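Local coordinates for flagellar regulatory protein C (Vibrio cholerae, PDB 4QHS), which probably hydrolyses ATP through its AAA+ domain to activate sigma-54-dependent transcription of flagellar genes, working as a heptamer, at residues 70-75 and 83-88; 88-93 and 98-103; 103-108 and 127-132; 134-139 and 151-156. All coordinates share one frame; numbering follows the deposited sequence.

Interaction 1: residues 70-75 and 83-88; sequences IAINCA and EATLFG
I72 is the residue of strand 70-73 that reaches helix 83-87, and it does so with both of its branches. Its CG1 lies opposite the backbone N (chi1 172°), and the chain stays extended at the next bond, which carries CD1 out to T85. There CD1 rests 3.3 Å from T85 OG1, a close meeting of a methyl with a hydroxyl oxygen. The same hydroxyl is hydrogen-bonded chiefly to the carbonyl of L82, in the first turn of the helix, and also meets that of M81 just before it, so the polar atom remains satisfied beside the methyl group. The second branch meets the next residue of the helix: I72 CG2 stands 4.2 Å from L86 CD2, an apolar contact at which the two side chains cross at a slant. L115 and K104 also pack against I72.

At the end of the strand, N73 OD1 accepts a bond of 2.9 Å from A75 N, forming an Asx turn, and the carbonyl of A75 is bonded by R171 of a second subunit. Through backbone bonds to L114 and D116, I72 belongs to the five-stranded parallel sheet of the AAA+ core, in strand order 2-3-4-1-5. The contact is a helix packed on an outermost strand of this alpha/beta fold, beside the strand that carries the Walker B sequence.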
loop_
_atom_site.group_PDB
_atom_site.type_symbol
_atom_site.label_atom_id
_atom_site.label_comp_id
_atom_site.label_asym_id
_atom_site.label_seq_id
_atom_site.Cartn_x
_atom_site.Cartn_y
_atom_site.Cartn_z
ATOM N N ILE A 70 -13.447 20.558 35.566
ATOM C CA ILE A 70 -12.649 20.501 34.348
ATOM C C ILE A 70 -13.405 19.718 33.276
ATOM O O ILE A 70 -13.837 18.599 33.516
ATOM C CB ILE A 70 -11.271 19.835 34.604
ATOM C CG1 ILE A 70 -10.525 20.517 35.760
ATOM C CG2 ILE A 70 -10.430 19.800 33.328
ATOM C CD1 ILE A 70 -10.080 21.946 35.476
ATOM N N ALA A 71 -13.555 20.305 32.096
ATOM C CA ALA A 71 -14.345 19.687 31.038
ATOM C C ALA A 71 -13.533 19.532 29.745
ATOM O O ALA A 71 -12.894 20.480 29.293
ATOM C CB ALA A 71 -15.619 20.514 30.780
ATOM N N ILE A 72 -13.555 18.340 29.159
ATOM C CA ILE A 72 -12.977 18.127 27.829
ATOM C C ILE A 72 -13.995 17.447 26.901
ATOM O O ILE A 72 -14.741 16.560 27.317
ATOM C CB ILE A 72 -11.671 17.295 27.902
ATOM C CG1 ILE A 72 -11.190 16.926 26.501
ATOM C CG2 ILE A 72 -11.876 16.039 28.731
ATOM C CD1 ILE A 72 -9.728 16.496 26.446
ATOM N N ASN A 73 -14.050 17.889 25.649
ATOM C CA ASN A 73 -14.933 17.250 24.687
ATOM C C ASN A 73 -14.152 16.320 23.778
ATOM O O ASN A 73 -13.524 16.748 22.800
ATOM C CB ASN A 73 -15.692 18.278 23.850
ATOM C CG ASN A 73 -16.833 17.647 23.056
ATOM O OD1 ASN A 73 -16.727 16.520 22.558
ATOM N ND2 ASN A 73 -17.937 18.366 22.953
ATOM N N CYS A 74 -14.231 15.040 24.111
ATOM C CA CYS A 74 -13.552 13.975 23.391
ATOM C C CYS A 74 -13.860 13.910 21.897
ATOM O O CYS A 74 -13.159 13.245 21.159
ATOM C CB CYS A 74 -13.906 12.635 24.043
ATOM S SG CYS A 74 -13.674 12.631 25.844
ATOM N N ALA A 75 -14.908 14.591 21.453
ATOM C CA ALA A 75 -15.273 14.578 20.055
ATOM C C ALA A 75 -14.859 15.869 19.372
ATOM O O ALA A 75 -15.300 16.144 18.264
ATOM C CB ALA A 75 -16.793 14.364 19.898
ATOM N N GLU A 83 -5.636 12.204 23.564
ATOM C CA GLU A 83 -4.853 11.432 24.518
ATOM C C GLU A 83 -3.802 12.307 25.203
ATOM O O GLU A 83 -3.614 12.225 26.424
ATOM C CB GLU A 83 -4.195 10.241 23.821
ATOM C CG GLU A 83 -3.288 9.423 24.695
ATOM C CD GLU A 83 -2.929 8.101 24.042
ATOM O OE1 GLU A 83 -3.826 7.463 23.444
ATOM O OE2 GLU A 83 -1.758 7.695 24.118
ATOM N N ALA A 84 -3.139 13.168 24.439
ATOM C CA ALA A 84 -2.139 14.052 25.043
ATOM C C ALA A 84 -2.785 15.045 26.019
ATOM O O ALA A 84 -2.235 15.342 27.086
ATOM C CB ALA A 84 -1.370 14.792 23.981
ATOM N N THR A 85 -3.952 15.559 25.655
ATOM C CA THR A 85 -4.637 16.521 26.503
ATOM C C THR A 85 -5.105 15.860 27.797
ATOM O O THR A 85 -4.917 16.398 28.881
ATOM C CB THR A 85 -5.828 17.130 25.792
ATOM O OG1 THR A 85 -6.682 16.073 25.358
ATOM C CG2 THR A 85 -5.364 17.867 24.576
ATOM N N LEU A 86 -5.679 14.671 27.680
ATOM C CA LEU A 86 -6.167 13.937 28.852
ATOM C C LEU A 86 -5.069 13.571 29.854
ATOM O O LEU A 86 -5.207 13.817 31.060
ATOM C CB LEU A 86 -6.886 12.658 28.407
ATOM C CG LEU A 86 -8.407 12.780 28.345
ATOM C CD1 LEU A 86 -9.034 11.487 27.825
ATOM C CD2 LEU A 86 -8.995 13.171 29.712
ATOM N N PHE A 87 -3.984 12.985 29.346
ATOM C CA PHE A 87 -2.939 12.422 30.195
ATOM C C PHE A 87 -1.739 13.334 30.373
ATOM O O PHE A 87 -0.954 13.160 31.305
ATOM C CB PHE A 87 -2.487 11.077 29.625
ATOM C CG PHE A 87 -3.564 10.051 29.642
ATOM C CD1 PHE A 87 -3.863 9.364 30.803
ATOM C CD2 PHE A 87 -4.315 9.799 28.514
ATOM C CE1 PHE A 87 -4.883 8.427 30.831
ATOM C CE2 PHE A 87 -5.332 8.859 28.538
ATOM C CZ PHE A 87 -5.616 8.177 29.696
ATOM N N GLY A 88 -1.593 14.311 29.488
ATOM C CA GLY A 88 -0.439 15.181 29.538
ATOM C C GLY A 88 0.737 14.414 28.968
ATOM O O GLY A 88 0.612 13.240 28.630
#

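Interaction 2: residues 88-93 and 98-103; sequences GYEKGA and VQACPG
Y89 and C101 face each other as an antiparallel hydrogen-bonded pair. Y89 N gives a bond of 3.1 Å to C101 O and C101 N returns one of 3.1 Å to Y89 O. The two side chains meet on one face of the ladder. C101 CB sits over the Y89 ring, 3.9 Å from its centroid and displaced toward the rim, a CH-pi contact, while C101 SG lies obliquely at 4.7 Å from the same centroid. Y89 CE2 also comes within 3.2 Å of Q99 O.

At the helix end of the pair, G88 takes a positive phi and brings its CA to 3.2 Å from C101 O. Toward the tip, the extended K91 chain runs along the backbone of V98, its CE 3.5 Å from V98 O, and a type II turn from E90 to A93 redirects the backbone there.

Further out, E90 OE2 makes a salt bridge with R140, F94 meets the Y89 ring edge-to-face, and R144 of a second subunit packs on C101. The arrangement is the beta hairpin stem of the L1 loop, whose GAFTGA signature runs from G92 to A97 and, as in related activators, probably engages sigma-54.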
loop_
_atom_site.group_PDB
_atom_site.type_symbol
_atom_site.label_atom_id
_atom_site.label_comp_id
_atom_site.label_asym_id
_atom_site.label_seq_id
_atom_site.Cartn_x
_atom_site.Cartn_y
_atom_site.Cartn_z
ATOM N N GLY A 88 -1.593 14.311 29.488
ATOM C CA GLY A 88 -0.439 15.181 29.538
ATOM C C GLY A 88 0.737 14.414 28.968
ATOM O O GLY A 88 0.612 13.240 28.630
ATOM N N TYR A 89 1.891 15.067 28.887
ATOM C CA TYR A 89 3.046 14.466 28.253
ATOM C C TYR A 89 4.330 15.138 28.700
ATOM O O TYR A 89 4.325 16.240 29.257
ATOM C CB TYR A 89 2.924 14.542 26.727
ATOM C CG TYR A 89 2.573 15.924 26.203
ATOM C CD1 TYR A 89 1.242 16.331 26.102
ATOM C CD2 TYR A 89 3.567 16.822 25.818
ATOM C CE1 TYR A 89 0.911 17.592 25.626
ATOM C CE2 TYR A 89 3.246 18.088 25.344
ATOM C CZ TYR A 89 1.914 18.465 25.247
ATOM O OH TYR A 89 1.580 19.711 24.767
ATOM N N GLU A 90 5.431 14.450 28.456
ATOM C CA GLU A 90 6.743 15.008 28.696
ATOM C C GLU A 90 7.327 15.453 27.366
ATOM O O GLU A 90 6.876 15.018 26.301
ATOM C CB GLU A 90 7.634 13.989 29.408
ATOM C CG GLU A 90 7.088 13.607 30.795
ATOM C CD GLU A 90 7.155 14.757 31.805
ATOM O OE1 GLU A 90 8.046 15.627 31.685
ATOM O OE2 GLU A 90 6.321 14.789 32.731
ATOM N N LYS A 91 8.294 16.359 27.432
ATOM C CA LYS A 91 8.922 16.881 26.235
ATOM C C LYS A 91 9.430 15.694 25.432
ATOM O O LYS A 91 10.018 14.776 25.993
ATOM C CB LYS A 91 10.054 17.855 26.598
ATOM C CG LYS A 91 10.730 18.506 25.398
ATOM C CD LYS A 91 11.789 19.531 25.824
ATOM C CE LYS A 91 12.413 20.209 24.602
ATOM N NZ LYS A 91 13.526 21.141 24.937
ATOM N N GLY A 92 9.141 15.683 24.135
ATOM C CA GLY A 92 9.588 14.613 23.260
ATOM C C GLY A 92 8.701 13.370 23.216
ATOM O O GLY A 92 9.040 12.420 22.523
ATOM N N ALA A 93 7.573 13.350 23.903
ATOM C CA ALA A 93 6.758 12.147 23.936
ATOM C C ALA A 93 6.222 11.749 22.581
ATOM O O ALA A 93 6.076 10.602 22.285
ATOM C CB ALA A 93 5.644 12.284 24.906
ATOM N N VAL A 98 7.101 19.468 22.543
ATOM C CA VAL A 98 8.207 20.356 22.701
ATOM C C VAL A 98 8.303 20.915 24.104
ATOM O O VAL A 98 9.210 21.633 24.408
ATOM C CB VAL A 98 8.116 21.475 21.661
ATOM C CG1 VAL A 98 7.437 22.674 22.209
ATOM C CG2 VAL A 98 9.460 21.807 21.150
ATOM N N GLN A 99 7.361 20.553 24.953
ATOM C CA GLN A 99 7.375 20.945 26.342
ATOM C C GLN A 99 6.665 19.911 27.156
ATOM O O GLN A 99 6.011 19.065 26.626
ATOM C CB GLN A 99 6.689 22.283 26.527
ATOM C CG GLN A 99 5.249 22.285 26.147
ATOM C CD GLN A 99 4.604 23.596 26.391
ATOM O OE1 GLN A 99 4.824 24.540 25.668
ATOM N NE2 GLN A 99 3.821 23.678 27.433
ATOM N N ALA A 100 6.814 19.995 28.458
ATOM C CA ALA A 100 5.992 19.257 29.369
ATOM C C ALA A 100 4.650 19.955 29.484
ATOM O O ALA A 100 4.537 21.128 29.237
ATOM C CB ALA A 100 6.640 19.150 30.675
ATOM N N CYS A 101 3.625 19.203 29.829
ATOM C CA CYS A 101 2.276 19.721 29.905
ATOM C C CYS A 101 1.441 18.790 30.752
ATOM O O CYS A 101 1.431 17.622 30.539
ATOM C CB CYS A 101 1.695 19.835 28.505
ATOM S SG CYS A 101 0.011 20.362 28.334
ATOM N N PRO A 102 0.740 19.308 31.725
ATOM C CA PRO A 102 -0.055 18.452 32.580
ATOM C C PRO A 102 -1.368 18.093 31.938
ATOM O O PRO A 102 -1.891 18.837 31.158
ATOM C CB PRO A 102 -0.259 19.306 33.810
ATOM C CG PRO A 102 -0.135 20.652 33.343
ATOM C CD PRO A 102 0.847 20.659 32.265
ATOM N N GLY A 103 -1.886 16.932 32.272
ATOM C CA GLY A 103 -3.166 16.520 31.758
ATOM C C GLY A 103 -4.364 17.132 32.442
ATOM O O GLY A 103 -4.252 17.814 33.431
#

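Interaction 3: residues 103-108 and 127-132; sequences GKFEQA and AKLLRV
A buried apolar contact between two helices joins F105, on the short helix 104-107, to L129 and V132 on helix 123-135. There is no hydrogen bond across it. V132 CG1 stands over the centre of the F105 ring, 4.3 Å above its plane, and so covers the centre of one face with a single methyl group. L129 approaches the ring obliquely: its CD1 lies 3.9 Å from F105 CZ, and the two side chains cross at about a right angle. L129 and V132 are three residues apart and thus project from neighbouring positions of their helix, so that together they receive one aromatic side chain. F105 reaches them because its CG is turned beside the backbone N (chi1 -75°), and the CB of both F105 and V132 points at the opposing helix.

The start of the short helix is braced from within. G103 occupies the N-cap position, and its N gives a bond of 3.0 Å to E106 OE1, approaching well above the carboxylate plane. That oxygen also forms a salt bridge with R140, which probably favours the charged carboxylate. K128, on the long helix, makes a salt bridge with D79 of a third subunit.

Around this pair, helix 82-87 supplies L86 against F105 and F87 against V132. I113 of strand 112-116 also touches F105, placing the short helix against the central parallel sheet.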
loop_
_atom_site.group_PDB
_atom_site.type_symbol
_atom_site.label_atom_id
_atom_site.label_comp_id
_atom_site.label_asym_id
_atom_site.label_seq_id
_atom_site.Cartn_x
_atom_site.Cartn_y
_atom_site.Cartn_z
ATOM N N GLY A 103 -1.886 16.932 32.272
ATOM C CA GLY A 103 -3.166 16.520 31.758
ATOM C C GLY A 103 -4.364 17.132 32.442
ATOM O O GLY A 103 -4.252 17.814 33.431
ATOM N N LYS A 104 -5.526 16.833 31.905
ATOM C CA LYS A 104 -6.767 17.254 32.486
ATOM C C LYS A 104 -7.043 16.583 33.796
ATOM O O LYS A 104 -7.613 17.178 34.660
ATOM C CB LYS A 104 -7.911 16.979 31.549
ATOM C CG LYS A 104 -7.847 17.722 30.281
ATOM C CD LYS A 104 -8.040 19.164 30.473
ATOM C CE LYS A 104 -9.116 19.623 29.563
ATOM N NZ LYS A 104 -8.829 20.934 28.967
ATOM N N PHE A 105 -6.594 15.362 33.960
ATOM C CA PHE A 105 -6.779 14.705 35.220
ATOM C C PHE A 105 -5.991 15.384 36.305
ATOM O O PHE A 105 -6.435 15.458 37.402
ATOM C CB PHE A 105 -6.410 13.232 35.124
ATOM C CG PHE A 105 -7.421 12.408 34.424
ATOM C CD1 PHE A 105 -8.605 12.119 35.013
ATOM C CD2 PHE A 105 -7.190 11.931 33.181
ATOM C CE1 PHE A 105 -9.510 11.382 34.374
ATOM C CE2 PHE A 105 -8.106 11.199 32.558
ATOM C CZ PHE A 105 -9.259 10.923 33.151
ATOM N N GLU A 106 -4.815 15.877 35.976
ATOM C CA GLU A 106 -3.992 16.626 36.926
ATOM C C GLU A 106 -4.665 17.932 37.341
ATOM O O GLU A 106 -4.694 18.273 38.524
ATOM C CB GLU A 106 -2.611 16.942 36.347
ATOM C CG GLU A 106 -1.670 15.775 36.165
ATOM C CD GLU A 106 -0.372 16.206 35.479
ATOM O OE1 GLU A 106 -0.109 15.733 34.348
ATOM O OE2 GLU A 106 0.369 17.035 36.066
ATOM N N GLN A 107 -5.227 18.634 36.390
ATOM C CA GLN A 107 -5.858 19.886 36.675
ATOM C C GLN A 107 -7.107 19.750 37.495
ATOM O O GLN A 107 -7.534 20.698 38.073
ATOM C CB GLN A 107 -6.217 20.602 35.402
ATOM C CG GLN A 107 -5.067 21.013 34.595
ATOM C CD GLN A 107 -5.469 21.314 33.202
ATOM O OE1 GLN A 107 -6.244 22.209 32.952
ATOM N NE2 GLN A 107 -4.962 20.558 32.283
ATOM N N ALA A 108 -7.685 18.565 37.523
ATOM C CA ALA A 108 -8.972 18.319 38.155
ATOM C C ALA A 108 -8.776 17.780 39.548
ATOM O O ALA A 108 -9.743 17.405 40.224
ATOM C CB ALA A 108 -9.810 17.337 37.326
ATOM N N ALA A 127 -8.610 1.598 27.325
ATOM C CA ALA A 127 -7.786 0.788 28.216
ATOM C C ALA A 127 -6.952 1.693 29.121
ATOM O O ALA A 127 -6.777 1.404 30.296
ATOM C CB ALA A 127 -6.877 -0.166 27.419
ATOM N N LYS A 128 -6.463 2.801 28.614
ATOM C CA LYS A 128 -5.729 3.711 29.463
ATOM C C LYS A 128 -6.636 4.328 30.515
ATOM O O LYS A 128 -6.266 4.457 31.649
ATOM C CB LYS A 128 -5.048 4.810 28.662
ATOM C CG LYS A 128 -4.065 4.383 27.628
ATOM C CD LYS A 128 -2.739 4.994 27.912
ATOM C CE LYS A 128 -2.161 5.719 26.738
ATOM N NZ LYS A 128 -0.677 5.690 26.783
ATOM N N LEU A 129 -7.834 4.694 30.109
ATOM C CA LEU A 129 -8.807 5.289 31.020
ATOM C C LEU A 129 -9.205 4.319 32.115
ATOM O O LEU A 129 -9.339 4.699 33.284
ATOM C CB LEU A 129 -10.051 5.738 30.258
ATOM C CG LEU A 129 -11.198 6.369 31.047
ATOM C CD1 LEU A 129 -10.717 7.511 31.969
ATOM C CD2 LEU A 129 -12.269 6.878 30.075
ATOM N N LEU A 130 -9.358 3.069 31.744
ATOM C CA LEU A 130 -9.716 2.037 32.665
ATOM C C LEU A 130 -8.708 1.924 33.768
ATOM O O LEU A 130 -9.046 1.799 34.895
ATOM C CB LEU A 130 -9.834 0.711 31.956
ATOM C CG LEU A 130 -10.231 -0.419 32.872
ATOM C CD1 LEU A 130 -11.643 -0.258 33.237
ATOM C CD2 LEU A 130 -10.052 -1.701 32.206
ATOM N N ARG A 131 -7.458 1.974 33.412
ATOM C CA ARG A 131 -6.412 1.885 34.371
ATOM C C ARG A 131 -6.372 3.085 35.298
ATOM O O ARG A 131 -6.157 2.955 36.466
ATOM C CB ARG A 131 -5.088 1.658 33.687
ATOM C CG ARG A 131 -4.011 1.309 34.611
ATOM C CD ARG A 131 -2.698 1.603 34.009
ATOM N NE ARG A 131 -2.010 0.401 33.562
ATOM C CZ ARG A 131 -1.235 0.349 32.487
ATOM N NH1 ARG A 131 -1.072 1.435 31.749
ATOM N NH2 ARG A 131 -0.625 -0.771 32.150
ATOM N N VAL A 132 -6.620 4.252 34.763
ATOM C CA VAL A 132 -6.725 5.447 35.585
ATOM C C VAL A 132 -7.843 5.274 36.591
ATOM O O VAL A 132 -7.652 5.546 37.781
ATOM C CB VAL A 132 -6.987 6.724 34.752
ATOM C CG1 VAL A 132 -7.380 7.880 35.667
ATOM C CG2 VAL A 132 -5.751 7.097 33.940
#

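Interaction 4: residues 134-139 and 151-156; sequences QEREVE and VRVLAT
The guanidinium of R136 has V153 CG2 at its edge, near its plane and 4.2 Å from NH1, while V151 O approaches it obliquely. That carbonyl oxygen is 3.2 Å from NH1 and 3.6 Å from CZ, but the angle is too poor for a hydrogen bond, leaving a polar contact that is probably electrostatic. The arginine chain bends at its second torsion (chi2 -36°), which swings the group toward the start of strand 152-156. R136 follows the end of helix 123-135 with positive phi, in the left-handed region, and its backbone pairs with L149, so the turn that ends the helix also begins the next hairpin.

Just before the strand, V151 packs on I113 of the neighbouring strand 112-116. Within it, V153 directs its CB toward R136, whereas the CB of R152 points away; the R152 guanidinium is hydrogen-bonded to the carbonyls of A39 and V34. Farther along, T156 OG1 is bonded to D116 and to the backbone N of E117, within the Walker B sequence.

R136 thus bridges from the junction of helix 123-135 and hairpin 137-139/146-148 to the strand next to the Walker B strand. The order of these elements fits the beta-hairpin insertion that precedes the first sensor motif in AAA+ activators, followed by the strand that leads to that sensor.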
loop_
_atom_site.group_PDB
_atom_site.type_symbol
_atom_site.label_atom_id
_atom_site.label_comp_id
_atom_site.label_asym_id
_atom_site.label_seq_id
_atom_site.Cartn_x
_atom_site.Cartn_y
_atom_site.Cartn_z
ATOM N N GLN A 134 -9.070 2.512 37.736
ATOM C CA GLN A 134 -8.852 1.404 38.660
ATOM C C GLN A 134 -7.774 1.716 39.686
ATOM O O GLN A 134 -7.910 1.366 40.850
ATOM C CB GLN A 134 -8.456 0.125 37.906
ATOM C CG GLN A 134 -9.512 -0.464 36.995
ATOM C CD GLN A 134 -8.958 -1.603 36.145
ATOM O OE1 GLN A 134 -7.736 -1.763 36.008
ATOM N NE2 GLN A 134 -9.855 -2.408 35.578
ATOM N N GLU A 135 -6.689 2.347 39.239
ATOM C CA GLU A 135 -5.547 2.582 40.104
ATOM C C GLU A 135 -5.661 3.930 40.772
ATOM O O GLU A 135 -4.948 4.198 41.742
ATOM C CB GLU A 135 -4.228 2.509 39.322
ATOM C CG GLU A 135 -4.040 1.248 38.486
ATOM C CD GLU A 135 -4.089 -0.019 39.315
ATOM O OE1 GLU A 135 -3.673 0.009 40.497
ATOM O OE2 GLU A 135 -4.552 -1.050 38.788
ATOM N N ARG A 136 -6.525 4.764 40.252
ATOM C CA ARG A 136 -6.594 6.110 40.711
ATOM C C ARG A 136 -5.212 6.727 40.651
ATOM O O ARG A 136 -4.744 7.283 41.597
ATOM C CB ARG A 136 -7.140 6.134 42.113
ATOM C CG ARG A 136 -8.623 6.212 42.173
ATOM C CD ARG A 136 -9.152 7.081 41.051
ATOM N NE ARG A 136 -10.586 6.937 40.824
ATOM C CZ ARG A 136 -11.282 7.702 39.998
ATOM N NH1 ARG A 136 -10.672 8.661 39.324
ATOM N NH2 ARG A 136 -12.583 7.511 39.852
ATOM N N GLU A 137 -4.584 6.607 39.500
ATOM C CA GLU A 137 -3.267 7.140 39.192
ATOM C C GLU A 137 -3.208 7.419 37.700
ATOM O O GLU A 137 -3.871 6.742 36.905
ATOM C CB GLU A 137 -2.156 6.161 39.579
ATOM C CG GLU A 137 -1.897 6.061 41.066
ATOM C CD GLU A 137 -0.805 5.065 41.401
ATOM O OE1 GLU A 137 -0.307 4.395 40.468
ATOM O OE2 GLU A 137 -0.453 4.955 42.597
ATOM N N VAL A 138 -2.398 8.385 37.322
ATOM C CA VAL A 138 -2.197 8.692 35.936
ATOM C C VAL A 138 -0.740 8.886 35.612
ATOM O O VAL A 138 0.054 9.144 36.464
ATOM C CB VAL A 138 -3.015 9.900 35.507
ATOM C CG1 VAL A 138 -2.618 11.097 36.275
ATOM C CG2 VAL A 138 -2.842 10.138 34.067
ATOM N N GLU A 139 -0.404 8.721 34.357
ATOM C CA GLU A 139 0.941 8.861 33.887
ATOM C C GLU A 139 0.906 9.710 32.676
ATOM O O GLU A 139 0.044 9.563 31.876
ATOM C CB GLU A 139 1.470 7.530 33.462
ATOM C CG GLU A 139 2.434 6.957 34.378
ATOM C CD GLU A 139 2.154 5.520 34.638
ATOM O OE1 GLU A 139 0.972 5.172 34.817
ATOM O OE2 GLU A 139 3.118 4.734 34.665
ATOM N N VAL A 151 -10.073 12.412 41.979
ATOM C CA VAL A 151 -10.881 13.088 40.970
ATOM C C VAL A 151 -12.214 12.356 40.716
ATOM O O VAL A 151 -12.245 11.149 40.496
ATOM C CB VAL A 151 -10.104 13.213 39.621
ATOM C CG1 VAL A 151 -10.987 13.809 38.524
ATOM C CG2 VAL A 151 -8.826 14.042 39.791
ATOM N N ARG A 152 -13.306 13.110 40.752
ATOM C CA ARG A 152 -14.632 12.585 40.478
ATOM C C ARG A 152 -14.865 12.636 38.979
ATOM O O ARG A 152 -14.615 13.661 38.331
ATOM C CB ARG A 152 -15.703 13.400 41.217
ATOM C CG ARG A 152 -17.000 12.652 41.516
ATOM C CD ARG A 152 -18.140 13.040 40.588
ATOM N NE ARG A 152 -19.330 12.226 40.853
ATOM C CZ ARG A 152 -20.299 12.547 41.710
ATOM N NH1 ARG A 152 -20.242 13.686 42.390
ATOM N NH2 ARG A 152 -21.338 11.729 41.881
ATOM N N VAL A 153 -15.342 11.536 38.422
ATOM C CA VAL A 153 -15.546 11.462 36.987
ATOM C C VAL A 153 -17.016 11.565 36.592
ATOM O O VAL A 153 -17.874 10.836 37.100
ATOM C CB VAL A 153 -14.979 10.164 36.417
ATOM C CG1 VAL A 153 -15.421 9.996 34.984
ATOM C CG2 VAL A 153 -13.463 10.177 36.522
ATOM N N LEU A 154 -17.285 12.500 35.695
ATOM C CA LEU A 154 -18.553 12.590 35.006
ATOM C C LEU A 154 -18.272 12.324 33.538
ATOM O O LEU A 154 -17.224 12.731 33.030
ATOM C CB LEU A 154 -19.212 13.965 35.197
ATOM C CG LEU A 154 -19.364 14.558 36.600
ATOM C CD1 LEU A 154 -20.028 15.907 36.498
ATOM C CD2 LEU A 154 -20.151 13.662 37.516
ATOM N N ALA A 155 -19.192 11.635 32.871
ATOM C CA ALA A 155 -19.098 11.402 31.430
ATOM C C ALA A 155 -20.437 11.614 30.741
ATOM O O ALA A 155 -21.484 11.552 31.383
ATOM C CB ALA A 155 -18.602 10.005 31.148
ATOM N N THR A 156 -20.390 11.848 29.430
ATOM C CA THR A 156 -21.582 11.855 28.591
ATOM C C THR A 156 -21.379 11.059 27.315
ATOM O O THR A 156 -20.261 10.915 26.818
ATOM C CB THR A 156 -22.006 13.275 28.167
ATOM O OG1 THR A 156 -21.127 13.740 27.140
ATOM C CG2 THR A 156 -21.965 14.241 29.356
#

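Interactions 1 and 3 are buried and mainly apolar, and they join directly: the T85 carbonyl probably accepts a backbone bond from K104. Interaction 4 shares helix 123-135 with interaction 3, their centres about 5 Å apart, but swaps methyl and ring packing for an arginine beside a backbone carbonyl just before a strand. Interaction 2 is the outlying one, about 27 Å between its centre and that of the chain, partly exposed and the one built on backbone pairing across its segments. G88 links it to interaction 1 and G103 to interaction 3, so the hairpin emerges from helix 82-87 and returns into helix 104-107, both packed near the central sheet.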